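Local atomic coordinates of iodotyrosine deiodinase (Thermotoga neapolitana, PDB entry 6TYK), a protein that catalyses the reductive dehalogenation of halotyrosines such as 3-iodo-L-tyrosine, using FMN as cofactor and working as a homodimer. Residues A[37-46]-A[110-120]; A[26-37]-A[120-131]. All blocks are in the same frame, centred on the assembly; numbering follows the deposited sequence. Where two conformers were deposited one is given.

Contact 1 of 2, residues A[37-46]-A[110-120]; sequences APSGMNAQPW and APYSRESVWLA. With FMN (flavin mononucleotide), chain J; IYR (3-iodo-tyrosine), chain N; IYR (3-iodo-tyrosine), chain K.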
loop_
_atom_site.group_PDB
_atom_site.type_symbol
_atom_site.label_atom_id
_atom_site.label_comp_id
_atom_site.label_asym_id
_atom_site.label_seq_id
_atom_site.Cartn_x
_atom_site.Cartn_y
_atom_site.Cartn_z
ATOM N N ALA A 37 5.681 -5.749 6.844
ATOM C CA ALA A 37 5.521 -4.356 6.451
ATOM C C ALA A 37 5.425 -3.426 7.640
ATOM O O ALA A 37 5.034 -3.834 8.733
ATOM C CB ALA A 37 4.288 -4.194 5.585
ATOM N N PRO A 38 5.776 -2.159 7.422
ATOM C CA PRO A 38 5.535 -1.144 8.445
ATOM C C PRO A 38 4.048 -0.845 8.574
ATOM O O PRO A 38 3.252 -1.187 7.701
ATOM C CB PRO A 38 6.290 0.071 7.906
ATOM C CG PRO A 38 6.247 -0.105 6.412
ATOM C CD PRO A 38 6.396 -1.595 6.212
ATOM N N SER A 39 3.675 -0.216 9.680
ATOM C CA SER A 39 2.304 0.218 9.877
ATOM C C SER A 39 2.273 1.313 10.919
ATOM O O SER A 39 3.194 1.431 11.743
ATOM C CB SER A 39 1.402 -0.946 10.299
ATOM O OG SER A 39 1.860 -1.554 11.502
ATOM N N GLY A 40 1.199 2.094 10.912
ATOM C CA GLY A 40 1.037 3.155 11.887
ATOM C C GLY A 40 1.110 2.570 13.283
ATOM O O GLY A 40 0.403 1.613 13.601
ATOM N N MET A 41 1.965 3.159 14.108
ATOM C CA MET A 41 2.193 2.699 15.470
ATOM C C MET A 41 2.489 1.203 15.582
ATOM O O MET A 41 2.282 0.594 16.634
ATOM C CB MET A 41 1.037 3.126 16.364
ATOM C CG MET A 41 0.945 4.644 16.485
ATOM S SD MET A 41 0.423 5.177 18.119
ATOM C CE MET A 41 0.437 6.961 17.953
ATOM N N ASN A 42 3.034 0.634 14.511
ATOM C CA ASN A 42 3.315 -0.801 14.456
ATOM C C ASN A 42 2.112 -1.641 14.881
ATOM O O ASN A 42 2.266 -2.710 15.463
ATOM C CB ASN A 42 4.562 -1.180 15.272
ATOM C CG ASN A 42 5.065 -2.575 14.944
ATOM O OD1 ASN A 42 4.981 -3.016 13.803
ATOM N ND2 ASN A 42 5.590 -3.275 15.941
ATOM N N ALA A 43 0.915 -1.148 14.586
ATOM C CA ALA A 43 -0.307 -1.837 14.983
ATOM C C ALA A 43 -0.519 -3.150 14.229
ATOM O O ALA A 43 -1.270 -4.005 14.685
ATOM C CB ALA A 43 -1.502 -0.931 14.787
ATOM N N GLN A 44 0.115 -3.288 13.061
ATOM C CA GLN A 44 -0.098 -4.461 12.217
ATOM C C GLN A 44 -1.588 -4.675 12.022
ATOM O O GLN A 44 -2.133 -5.723 12.367
ATOM C CB GLN A 44 0.569 -5.694 12.827
ATOM C CG GLN A 44 2.068 -5.497 12.999
ATOM C CD GLN A 44 2.673 -6.385 14.058
ATOM O OE1 GLN A 44 2.595 -7.590 13.968
ATOM N NE2 GLN A 44 3.314 -5.779 15.055
ATOM N N PRO A 45 -2.262 -3.666 11.460
ATOM C CA PRO A 45 -3.726 -3.605 11.439
ATOM C C PRO A 45 -4.382 -4.449 10.352
ATOM O O PRO A 45 -5.564 -4.278 10.121
ATOM C CB PRO A 45 -3.987 -2.126 11.169
ATOM C CG PRO A 45 -2.857 -1.728 10.279
ATOM C CD PRO A 45 -1.658 -2.470 10.852
ATOM N N TRP A 46 -3.641 -5.341 9.714
ATOM C CA TRP A 46 -4.218 -6.248 8.728
ATOM C C TRP A 46 -4.732 -7.515 9.382
ATOM O O TRP A 46 -4.153 -8.012 10.351
ATOM C CB TRP A 46 -3.169 -6.610 7.674
ATOM C CG TRP A 46 -1.790 -6.785 8.241
ATOM C CD1 TRP A 46 -1.283 -7.892 8.855
ATOM C CD2 TRP A 46 -0.746 -5.802 8.256
ATOM N NE1 TRP A 46 0.017 -7.659 9.257
ATOM C CE2 TRP A 46 0.371 -6.384 8.891
ATOM C CE3 TRP A 46 -0.642 -4.491 7.774
ATOM C CZ2 TRP A 46 1.577 -5.703 9.054
ATOM C CZ3 TRP A 46 0.552 -3.808 7.953
ATOM C CH2 TRP A 46 1.647 -4.415 8.581
ATOM N N ALA A 110 -7.001 1.407 14.511
ATOM C CA ALA A 110 -5.572 1.681 14.455
ATOM C C ALA A 110 -5.292 2.927 13.626
ATOM O O ALA A 110 -5.969 3.183 12.629
ATOM C CB ALA A 110 -4.835 0.482 13.896
ATOM N N PRO A 111 -4.291 3.712 14.031
ATOM C CA PRO A 111 -3.991 4.933 13.277
ATOM C C PRO A 111 -3.410 4.613 11.912
ATOM O O PRO A 111 -2.558 3.734 11.795
ATOM C CB PRO A 111 -2.956 5.635 14.155
ATOM C CG PRO A 111 -2.303 4.521 14.922
ATOM C CD PRO A 111 -3.368 3.503 15.163
ATOM N N TYR A 112 -3.896 5.303 10.886
ATOM C CA TYR A 112 -3.448 5.057 9.524
ATOM C C TYR A 112 -3.600 3.588 9.167
ATOM O O TYR A 112 -2.791 3.016 8.443
ATOM C CB TYR A 112 -2.011 5.542 9.321
ATOM C CG TYR A 112 -1.949 7.028 9.133
ATOM C CD1 TYR A 112 -2.067 7.582 7.870
ATOM C CD2 TYR A 112 -1.801 7.876 10.213
ATOM C CE1 TYR A 112 -2.035 8.937 7.680
ATOM C CE2 TYR A 112 -1.761 9.248 10.036
ATOM C CZ TYR A 112 -1.883 9.767 8.764
ATOM O OH TYR A 112 -1.848 11.124 8.560
ATOM N N SER A 113 -4.666 2.985 9.678
ATOM C CA SER A 113 -4.949 1.580 9.413
ATOM C C SER A 113 -5.096 1.268 7.924
ATOM O O SER A 113 -4.500 0.311 7.430
ATOM C CB SER A 113 -6.204 1.131 10.172
ATOM O OG SER A 113 -7.299 1.992 9.922
ATOM N N ARG A 114 -5.866 2.079 7.203
ATOM C CA ARG A 114 -6.121 1.779 5.800
ATOM C C ARG A 114 -4.857 1.923 4.957
ATOM O O ARG A 114 -4.563 1.069 4.113
ATOM C CB ARG A 114 -7.238 2.670 5.249
ATOM C CG ARG A 114 -8.530 2.588 6.066
ATOM C CD ARG A 114 -9.732 3.076 5.270
ATOM N NE ARG A 114 -9.938 2.254 4.084
ATOM C CZ ARG A 114 -10.544 2.671 2.980
ATOM N NH1 ARG A 114 -11.029 3.908 2.904
ATOM N NH2 ARG A 114 -10.676 1.846 1.953
ATOM N N GLU A 115 -4.126 3.013 5.177
ATOM C CA GLU A 115 -2.846 3.224 4.511
ATOM C C GLU A 115 -1.886 2.063 4.753
ATOM O O GLU A 115 -1.231 1.563 3.833
ATOM C CB GLU A 115 -2.209 4.519 5.001
ATOM C CG GLU A 115 -2.934 5.781 4.566
ATOM C CD GLU A 115 -4.018 6.242 5.530
ATOM O OE1 GLU A 115 -4.433 5.479 6.427
ATOM O OE2 GLU A 115 -4.451 7.403 5.389
ATOM N N SER A 116 -1.822 1.626 6.005
ATOM C CA SER A 116 -0.908 0.558 6.382
ATOM C C SER A 116 -1.285 -0.763 5.724
ATOM O O SER A 116 -0.424 -1.502 5.240
ATOM C CB SER A 116 -0.902 0.402 7.893
ATOM O OG SER A 116 -0.468 1.597 8.524
ATOM N N VAL A 117 -2.579 -1.059 5.683
ATOM C CA VAL A 117 -3.010 -2.306 5.082
ATOM C C VAL A 117 -2.729 -2.314 3.582
ATOM O O VAL A 117 -2.243 -3.301 3.049
ATOM C CB VAL A 117 -4.480 -2.621 5.404
ATOM C CG1 VAL A 117 -4.967 -3.786 4.565
ATOM C CG2 VAL A 117 -4.638 -2.917 6.905
ATOM N N TRP A 118 -2.994 -1.203 2.898
ATOM C CA TRP A 118 -2.724 -1.155 1.463
ATOM C C TRP A 118 -1.235 -1.235 1.153
ATOM O O TRP A 118 -0.829 -1.892 0.194
ATOM C CB TRP A 118 -3.422 0.039 0.807
ATOM C CG TRP A 118 -4.852 -0.309 0.595
ATOM C CD1 TRP A 118 -5.910 -0.016 1.416
ATOM C CD2 TRP A 118 -5.383 -1.104 -0.475
ATOM N NE1 TRP A 118 -7.066 -0.582 0.913
ATOM C CE2 TRP A 118 -6.767 -1.241 -0.252
ATOM C CE3 TRP A 118 -4.817 -1.714 -1.596
ATOM C CZ2 TRP A 118 -7.594 -1.949 -1.120
ATOM C CZ3 TRP A 118 -5.634 -2.412 -2.450
ATOM C CH2 TRP A 118 -7.006 -2.527 -2.210
ATOM N N LEU A 119 -0.415 -0.632 2.007
ATOM C CA LEU A 119 1.031 -0.768 1.882
ATOM C C LEU A 119 1.416 -2.254 1.974
ATOM O O LEU A 119 2.160 -2.777 1.139
ATOM C CB LEU A 119 1.687 0.041 2.986
ATOM C CG LEU A 119 3.187 0.276 2.913
ATOM C CD1 LEU A 119 3.540 1.445 3.810
ATOM C CD2 LEU A 119 3.942 -0.957 3.342
ATOM N N ALA A 120 0.885 -2.941 2.986
ATOM C CA ALA A 120 1.137 -4.367 3.170
ATOM C C ALA A 120 0.626 -5.181 1.981
ATOM O O ALA A 120 1.232 -6.183 1.617
ATOM C CB ALA A 120 0.496 -4.853 4.460
HETATM N N1 FMN J . 6.770 7.012 11.969
HETATM C C2 FMN J . 6.976 8.228 12.557
HETATM O O2 FMN J . 7.995 8.391 13.228
HETATM N N3 FMN J . 6.065 9.246 12.396
HETATM C C4 FMN J . 4.935 9.054 11.638
HETATM O O4 FMN J . 4.120 9.974 11.490
HETATM C C4A FMN J . 4.728 7.818 11.037
HETATM N N5 FMN J . 3.593 7.607 10.286
HETATM C C5A FMN J . 3.404 6.388 9.666
HETATM C C6 FMN J . 2.283 6.198 8.877
HETATM C C7 FMN J . 2.060 4.990 8.234
HETATM C C7M FMN J . 0.831 4.841 7.376
HETATM C C8 FMN J . 2.980 3.966 8.387
HETATM C C8M FMN J . 2.780 2.651 7.711
HETATM C C9 FMN J . 4.103 4.148 9.188
HETATM C C9A FMN J . 4.331 5.363 9.822
HETATM N N10 FMN J . 5.439 5.556 10.632
HETATM C C10 FMN J . 5.651 6.790 11.209
HETATM C "C1'" FMN J . 6.438 4.457 10.827
HETATM C "C2'" FMN J . 5.888 3.448 11.868
HETATM O "O2'" FMN J . 5.953 3.945 13.203
HETATM C "C3'" FMN J . 6.675 2.142 11.745
HETATM O "O3'" FMN J . 6.355 1.588 10.483
HETATM C "C4'" FMN J . 6.396 1.129 12.849
HETATM O "O4'" FMN J . 6.806 1.647 14.095
HETATM C "C5'" FMN J . 7.127 -0.188 12.612
HETATM O "O5'" FMN J . 8.503 0.067 12.412
HETATM P P FMN J . 9.508 -1.150 12.128
HETATM O O1P FMN J . 9.307 -2.197 13.203
HETATM O O2P FMN J . 10.900 -0.554 12.199
HETATM O O3P FMN J . 9.308 -1.662 10.720
HETATM N N IYR N . -6.963 9.483 6.205
HETATM C CA IYR N . -8.315 8.985 6.061
HETATM C CB IYR N . -8.469 7.455 5.945
HETATM C CC IYR N . -8.514 7.015 4.527
HETATM C CD IYR N . -7.473 6.241 4.015
HETATM C CE IYR N . -7.480 5.799 2.693
HETATM I IE IYR N . -5.936 4.674 2.010
HETATM C CF IYR N . -8.563 6.159 1.884
HETATM O OF IYR N . -8.683 5.789 0.576
HETATM C CG IYR N . -9.622 6.944 2.384
HETATM C CH IYR N . -9.594 7.365 3.700
HETATM C C IYR N . -9.194 9.394 7.231
HETATM O O IYR N . -10.351 9.829 7.218
HETATM O OXT IYR N . -8.587 9.235 8.439
HETATM N N IYR K . 3.423 11.864 13.516
HETATM C CA IYR K . 3.817 11.711 14.896
HETATM C CB IYR K . 3.192 10.535 15.666
HETATM C CC IYR K . 3.362 9.178 15.074
HETATM C CD IYR K . 2.306 8.605 14.382
HETATM C CE IYR K . 2.392 7.322 13.830
HETATM I IE IYR K . 0.796 6.613 12.814
HETATM C CF IYR K . 3.574 6.590 13.992
HETATM O OF IYR K . 3.751 5.317 13.493
HETATM C CG IYR K . 4.658 7.150 14.700
HETATM C CH IYR K . 4.542 8.433 15.220
HETATM C C IYR K . 5.316 11.587 15.080
HETATM O O IYR K . 5.945 11.619 16.138
HETATM O OXT IYR K . 6.013 11.440 13.930
HETATM O O HOH W 1 -1.767 1.014 11.809
#
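Ser-116 carries its OG anti to its own carbonyl carbon, beside the backbone N (chi1 -61°), and this turns the hydroxyl to the backbone of Gly-40. Gly-40 N donates to Ser-116 OG at 3.0 Å, nearly straight at 164°. The hydroxyl in turn donates a hydrogen bond to Tyr-112 O, 2.7 Å from Ser-116 OG. That carbonyl also takes Ser-116 N, from the opposite face of its plane. With alanine at Ser-116, Gly-40 N would probably lose its acceptor and Tyr-112 O one of its two donors, leaving the 39-41 backbone less firmly held beside the flavin. Gly-40 CA lies against Pro-111 O, 3.6 Å away. A water donates to both Gly-40 O and Pro-111 O and bridges the segments. The CG atoms of Met-41 and Pro-111 touch at 3.6 Å, their side chains crossing at about a right angle. Pro-45 lays CG on Ser-116 CB at 3.7 Å. The six-membered part of the Trp-46 indole reaches Ala-120 CB, 3.5 Å from Trp-46 CE3. Beside this joint, FMN C8M lies 3.5 Å from Ser-116 OG. Met-41 N donates to OF of the iodotyrosine of chain K at 2.9 Å. Residues of the second subunit, among them Arg-15 and Lys-92, complete the two ligand sites. This is the FMN site at the dimer interface of the nitroreductase fold, here with halotyrosine bound at the flavin.

Contact 2 of 2, residues A[26-37]-A[120-131]; sequences DLIYSLKVANEA and AVGYLLLALEEK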
loop_
_atom_site.group_PDB
_atom_site.type_symbol
_atom_site.label_atom_id
_atom_site.label_comp_id
_atom_site.label_asym_id
_atom_site.label_seq_id
_atom_site.Cartn_x
_atom_site.Cartn_y
_atom_site.Cartn_z
ATOM N N ASP A 26 2.185 -21.705 0.428
ATOM C CA ASP A 26 2.493 -20.681 -0.570
ATOM C C ASP A 26 1.704 -19.403 -0.301
ATOM O O ASP A 26 2.230 -18.293 -0.393
ATOM C CB ASP A 26 2.218 -21.192 -1.985
ATOM C CG ASP A 26 3.181 -22.276 -2.403
ATOM O OD1 ASP A 26 4.340 -22.252 -1.941
ATOM O OD2 ASP A 26 2.776 -23.156 -3.188
ATOM N N LEU A 27 0.436 -19.566 0.048
ATOM C CA LEU A 27 -0.378 -18.424 0.418
ATOM C C LEU A 27 0.107 -17.819 1.731
ATOM O O LEU A 27 0.274 -16.601 1.851
ATOM C CB LEU A 27 -1.839 -18.846 0.540
ATOM C CG LEU A 27 -2.809 -17.758 0.986
ATOM C CD1 LEU A 27 -2.720 -16.538 0.077
ATOM C CD2 LEU A 27 -4.232 -18.307 1.029
ATOM N N ILE A 28 0.334 -18.675 2.722
ATOM C CA ILE A 28 0.814 -18.217 4.023
ATOM C C ILE A 28 2.139 -17.466 3.917
ATOM O O ILE A 28 2.340 -16.477 4.615
ATOM C CB ILE A 28 0.942 -19.376 5.035
ATOM C CG1 ILE A 28 -0.435 -19.987 5.314
ATOM C CG2 ILE A 28 1.588 -18.888 6.330
ATOM C CD1 ILE A 28 -1.427 -19.014 5.907
ATOM N N TYR A 29 3.033 -17.927 3.042
ATOM C CA TYR A 29 4.283 -17.213 2.780
ATOM C C TYR A 29 4.020 -15.746 2.459
ATOM O O TYR A 29 4.684 -14.853 2.976
ATOM C CB TYR A 29 5.040 -17.857 1.611
ATOM C CG TYR A 29 6.187 -17.011 1.101
ATOM C CD1 TYR A 29 7.421 -17.027 1.740
ATOM C CD2 TYR A 29 6.038 -16.196 -0.017
ATOM C CE1 TYR A 29 8.470 -16.259 1.287
ATOM C CE2 TYR A 29 7.081 -15.421 -0.473
ATOM C CZ TYR A 29 8.295 -15.459 0.182
ATOM O OH TYR A 29 9.344 -14.694 -0.263
ATOM N N SER A 30 3.046 -15.498 1.598
ATOM C CA SER A 30 2.751 -14.135 1.165
ATOM C C SER A 30 2.244 -13.295 2.327
ATOM O O SER A 30 2.544 -12.104 2.422
ATOM C CB SER A 30 1.759 -14.110 -0.016
ATOM O OG SER A 30 0.393 -14.238 0.381
ATOM N N LEU A 31 1.481 -13.919 3.221
ATOM C CA LEU A 31 0.982 -13.207 4.391
ATOM C C LEU A 31 2.135 -12.884 5.328
ATOM O O LEU A 31 2.175 -11.820 5.939
ATOM C CB LEU A 31 -0.070 -14.029 5.125
ATOM C CG LEU A 31 -1.253 -14.453 4.259
ATOM C CD1 LEU A 31 -2.298 -15.080 5.143
ATOM C CD2 LEU A 31 -1.850 -13.288 3.470
ATOM N N LYS A 32 3.080 -13.806 5.436
ATOM C CA LYS A 32 4.244 -13.605 6.303
ATOM C C LYS A 32 5.110 -12.455 5.794
ATOM O O LYS A 32 5.612 -11.649 6.569
ATOM C CB LYS A 32 5.051 -14.893 6.390
ATOM C CG LYS A 32 4.375 -15.941 7.252
ATOM C CD LYS A 32 5.159 -17.235 7.250
ATOM C CE LYS A 32 4.522 -18.269 8.159
ATOM N NZ LYS A 32 5.288 -19.543 8.136
ATOM N N VAL A 33 5.269 -12.365 4.480
ATOM C CA VAL A 33 5.983 -11.246 3.896
ATOM C C VAL A 33 5.242 -9.942 4.179
ATOM O O VAL A 33 5.831 -8.970 4.649
ATOM C CB VAL A 33 6.172 -11.430 2.393
ATOM C CG1 VAL A 33 6.815 -10.189 1.814
ATOM C CG2 VAL A 33 7.026 -12.672 2.116
ATOM N N ALA A 34 3.939 -9.932 3.915
ATOM C CA ALA A 34 3.138 -8.733 4.122
ATOM C C ALA A 34 3.215 -8.284 5.582
ATOM O O ALA A 34 3.241 -7.096 5.877
ATOM C CB ALA A 34 1.703 -8.991 3.736
ATOM N N ASN A 35 3.246 -9.252 6.486
ATOM C CA ASN A 35 3.223 -8.979 7.910
ATOM C C ASN A 35 4.479 -8.258 8.395
ATOM O O ASN A 35 4.480 -7.652 9.467
ATOM C CB ASN A 35 3.046 -10.305 8.641
ATOM C CG ASN A 35 2.798 -10.133 10.119
ATOM O OD1 ASN A 35 1.845 -9.469 10.526
ATOM N ND2 ASN A 35 3.630 -10.775 10.939
ATOM N N GLU A 36 5.551 -8.356 7.616
ATOM C CA GLU A 36 6.793 -7.635 7.903
ATOM C C GLU A 36 6.738 -6.155 7.544
ATOM O O GLU A 36 7.649 -5.399 7.887
ATOM C CB GLU A 36 7.979 -8.280 7.184
ATOM C CG GLU A 36 8.387 -9.623 7.753
ATOM C CD GLU A 36 8.808 -9.525 9.202
ATOM O OE1 GLU A 36 9.442 -8.516 9.576
ATOM O OE2 GLU A 36 8.504 -10.459 9.969
ATOM N N ALA A 37 5.681 -5.749 6.844
ATOM C CA ALA A 37 5.521 -4.356 6.451
ATOM C C ALA A 37 5.425 -3.426 7.640
ATOM O O ALA A 37 5.034 -3.834 8.733
ATOM C CB ALA A 37 4.288 -4.194 5.585
ATOM N N ALA A 120 0.885 -2.941 2.986
ATOM C CA ALA A 120 1.137 -4.367 3.170
ATOM C C ALA A 120 0.626 -5.181 1.981
ATOM O O ALA A 120 1.232 -6.183 1.617
ATOM C CB ALA A 120 0.496 -4.853 4.460
ATOM N N VAL A 121 -0.480 -4.757 1.371
ATOM C CA VAL A 121 -0.974 -5.435 0.177
ATOM C C VAL A 121 0.056 -5.369 -0.963
ATOM O O VAL A 121 0.229 -6.328 -1.715
ATOM C CB VAL A 121 -2.345 -4.892 -0.265
ATOM C CG1 VAL A 121 -2.698 -5.406 -1.671
ATOM C CG2 VAL A 121 -3.421 -5.268 0.733
ATOM N N GLY A 122 0.773 -4.259 -1.059
ATOM C CA GLY A 122 1.862 -4.160 -2.020
ATOM C C GLY A 122 2.913 -5.233 -1.793
ATOM O O GLY A 122 3.326 -5.900 -2.737
ATOM N N TYR A 123 3.329 -5.417 -0.535
ATOM C CA TYR A 123 4.250 -6.499 -0.199
ATOM C C TYR A 123 3.648 -7.834 -0.622
ATOM O O TYR A 123 4.309 -8.677 -1.221
ATOM C CB TYR A 123 4.485 -6.565 1.307
ATOM C CG TYR A 123 5.501 -5.612 1.901
ATOM C CD1 TYR A 123 5.631 -4.303 1.456
ATOM C CD2 TYR A 123 6.305 -6.030 2.953
ATOM C CE1 TYR A 123 6.550 -3.443 2.031
ATOM C CE2 TYR A 123 7.225 -5.179 3.543
ATOM C CZ TYR A 123 7.347 -3.890 3.074
ATOM O OH TYR A 123 8.256 -3.033 3.642
ATOM N N LEU A 124 2.386 -8.026 -0.260
ATOM C CA LEU A 124 1.685 -9.284 -0.481
ATOM C C LEU A 124 1.675 -9.676 -1.954
ATOM O O LEU A 124 1.958 -10.822 -2.310
ATOM C CB LEU A 124 0.259 -9.163 0.061
ATOM C CG LEU A 124 -0.493 -10.429 0.447
ATOM C CD1 LEU A 124 -1.675 -10.062 1.338
ATOM C CD2 LEU A 124 -0.953 -11.174 -0.784
ATOM N N LEU A 125 1.361 -8.723 -2.818
ATOM C CA LEU A 125 1.293 -9.015 -4.248
ATOM C C LEU A 125 2.647 -9.418 -4.818
ATOM O O LEU A 125 2.726 -10.302 -5.671
ATOM C CB LEU A 125 0.749 -7.821 -5.024
ATOM C CG LEU A 125 -0.670 -7.391 -4.658
ATOM C CD1 LEU A 125 -1.112 -6.258 -5.582
ATOM C CD2 LEU A 125 -1.640 -8.559 -4.743
ATOM N N LEU A 126 3.709 -8.756 -4.371
ATOM C CA LEU A 126 5.047 -9.146 -4.803
ATOM C C LEU A 126 5.399 -10.553 -4.329
ATOM O O LEU A 126 6.007 -11.330 -5.066
ATOM C CB LEU A 126 6.084 -8.127 -4.331
ATOM C CG LEU A 126 5.968 -6.778 -5.034
ATOM C CD1 LEU A 126 6.807 -5.721 -4.326
ATOM C CD2 LEU A 126 6.366 -6.908 -6.489
ATOM N N ALA A 127 5.002 -10.892 -3.104
ATOM C CA ALA A 127 5.262 -12.227 -2.567
ATOM C C ALA A 127 4.518 -13.302 -3.353
ATOM O O ALA A 127 5.065 -14.374 -3.631
ATOM C CB ALA A 127 4.906 -12.300 -1.075
ATOM N N LEU A 128 3.271 -13.023 -3.717
ATOM C CA LEU A 128 2.515 -13.976 -4.505
ATOM C C LEU A 128 3.225 -14.197 -5.837
ATOM O O LEU A 128 3.342 -15.325 -6.305
ATOM C CB LEU A 128 1.087 -13.486 -4.738
ATOM C CG LEU A 128 0.178 -13.498 -3.512
ATOM C CD1 LEU A 128 -1.156 -12.902 -3.890
ATOM C CD2 LEU A 128 -0.015 -14.913 -2.973
ATOM N N GLU A 129 3.708 -13.116 -6.446
ATOM C CA GLU A 129 4.417 -13.240 -7.710
ATOM C C GLU A 129 5.653 -14.124 -7.543
ATOM O O GLU A 129 5.929 -14.967 -8.386
ATOM C CB GLU A 129 4.795 -11.868 -8.272
ATOM C CG GLU A 129 5.617 -11.942 -9.550
ATOM C CD GLU A 129 4.778 -12.277 -10.774
ATOM O OE1 GLU A 129 3.535 -12.250 -10.675
ATOM O OE2 GLU A 129 5.358 -12.560 -11.842
ATOM N N GLU A 130 6.380 -13.950 -6.444
ATOM C CA GLU A 130 7.572 -14.756 -6.198
ATOM C C GLU A 130 7.226 -16.245 -6.132
ATOM O O GLU A 130 8.023 -17.094 -6.527
ATOM C CB GLU A 130 8.270 -14.311 -4.908
ATOM C CG GLU A 130 9.572 -15.061 -4.649
ATOM C CD GLU A 130 10.209 -14.714 -3.319
ATOM O OE1 GLU A 130 9.484 -14.246 -2.419
ATOM O OE2 GLU A 130 11.440 -14.912 -3.176
ATOM N N LYS A 131 6.030 -16.553 -5.640
ATOM C CA LYS A 131 5.584 -17.939 -5.503
ATOM C C LYS A 131 4.875 -18.481 -6.745
ATOM O O LYS A 131 4.394 -19.617 -6.745
ATOM C CB LYS A 131 4.662 -18.080 -4.290
ATOM C CG LYS A 131 5.377 -17.932 -2.958
ATOM C CD LYS A 131 6.461 -18.991 -2.825
ATOM C CE LYS A 131 7.153 -18.940 -1.476
ATOM N NZ LYS A 131 8.343 -19.835 -1.454
HETATM O O HOH W 2 9.353 -4.268 5.885
#
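Leu-27 O is held by Leu-31 N and, in one of two modelled conformers, by Ser-30 OG at 2.8 Å, in the carbonyl plane and on a lone pair. That conformer places OG between the backbone N and the carbonyl carbon (chi1 82°). There Leu-128 CD2 packs on the hydroxyl, 3.4 Å from Ser-30 OG, and Leu-124 CD2 also touches it. Ala-127 puts its CB against the backbone of the other helix, 3.6 Å from Ser-30 CA, and also meets Val-33. Ala-34 CB lies 3.5 Å from Ala-120 O. Small residues here are consistent with the close approach, 7.7 Å between the axes of 26-35 and 120-130. At one end Lys-131 lies across a face of the Tyr-29 ring. Its CE makes a CH-pi contact 3.4 Å from the ring centroid, and NZ a cation-pi contact. At the other end Ala-37 CB sits over a face of the Tyr-123 ring, 3.8 Å from its centroid. A water lies between Tyr-123 OH and Glu-36 O, probably bonded to both. Beneath, Leu-31 and Leu-124 rest on Phe-48 and Leu-102 of the sheet. The helices, crossing at 143°, form a near-antiparallel pair on the antiparallel sheet of the nitroreductase fold.

After helix 4-10 the chain follows helix 24-35 into the loop that leads to strand 46-51. It then passes through helices and strand 100-107 before reaching the turn at 110-113 and helix 113-130. Along the chain, contact 1 closes the shorter loop, where that turn and the first turns of the helix meet 37-46. Contact 2 encloses it, from 26-37 to 120-131, as the rest of the helix packs on helix 24-35. Ala-37 and Ala-120 belong to both. A probable hydrogen bond from Trp-46 NE1 to Asn-35 OD1, 2.9 Å, also joins them. One helix thus ties the flavin-binding loop to the helical layer, and both contacts reach the second subunit.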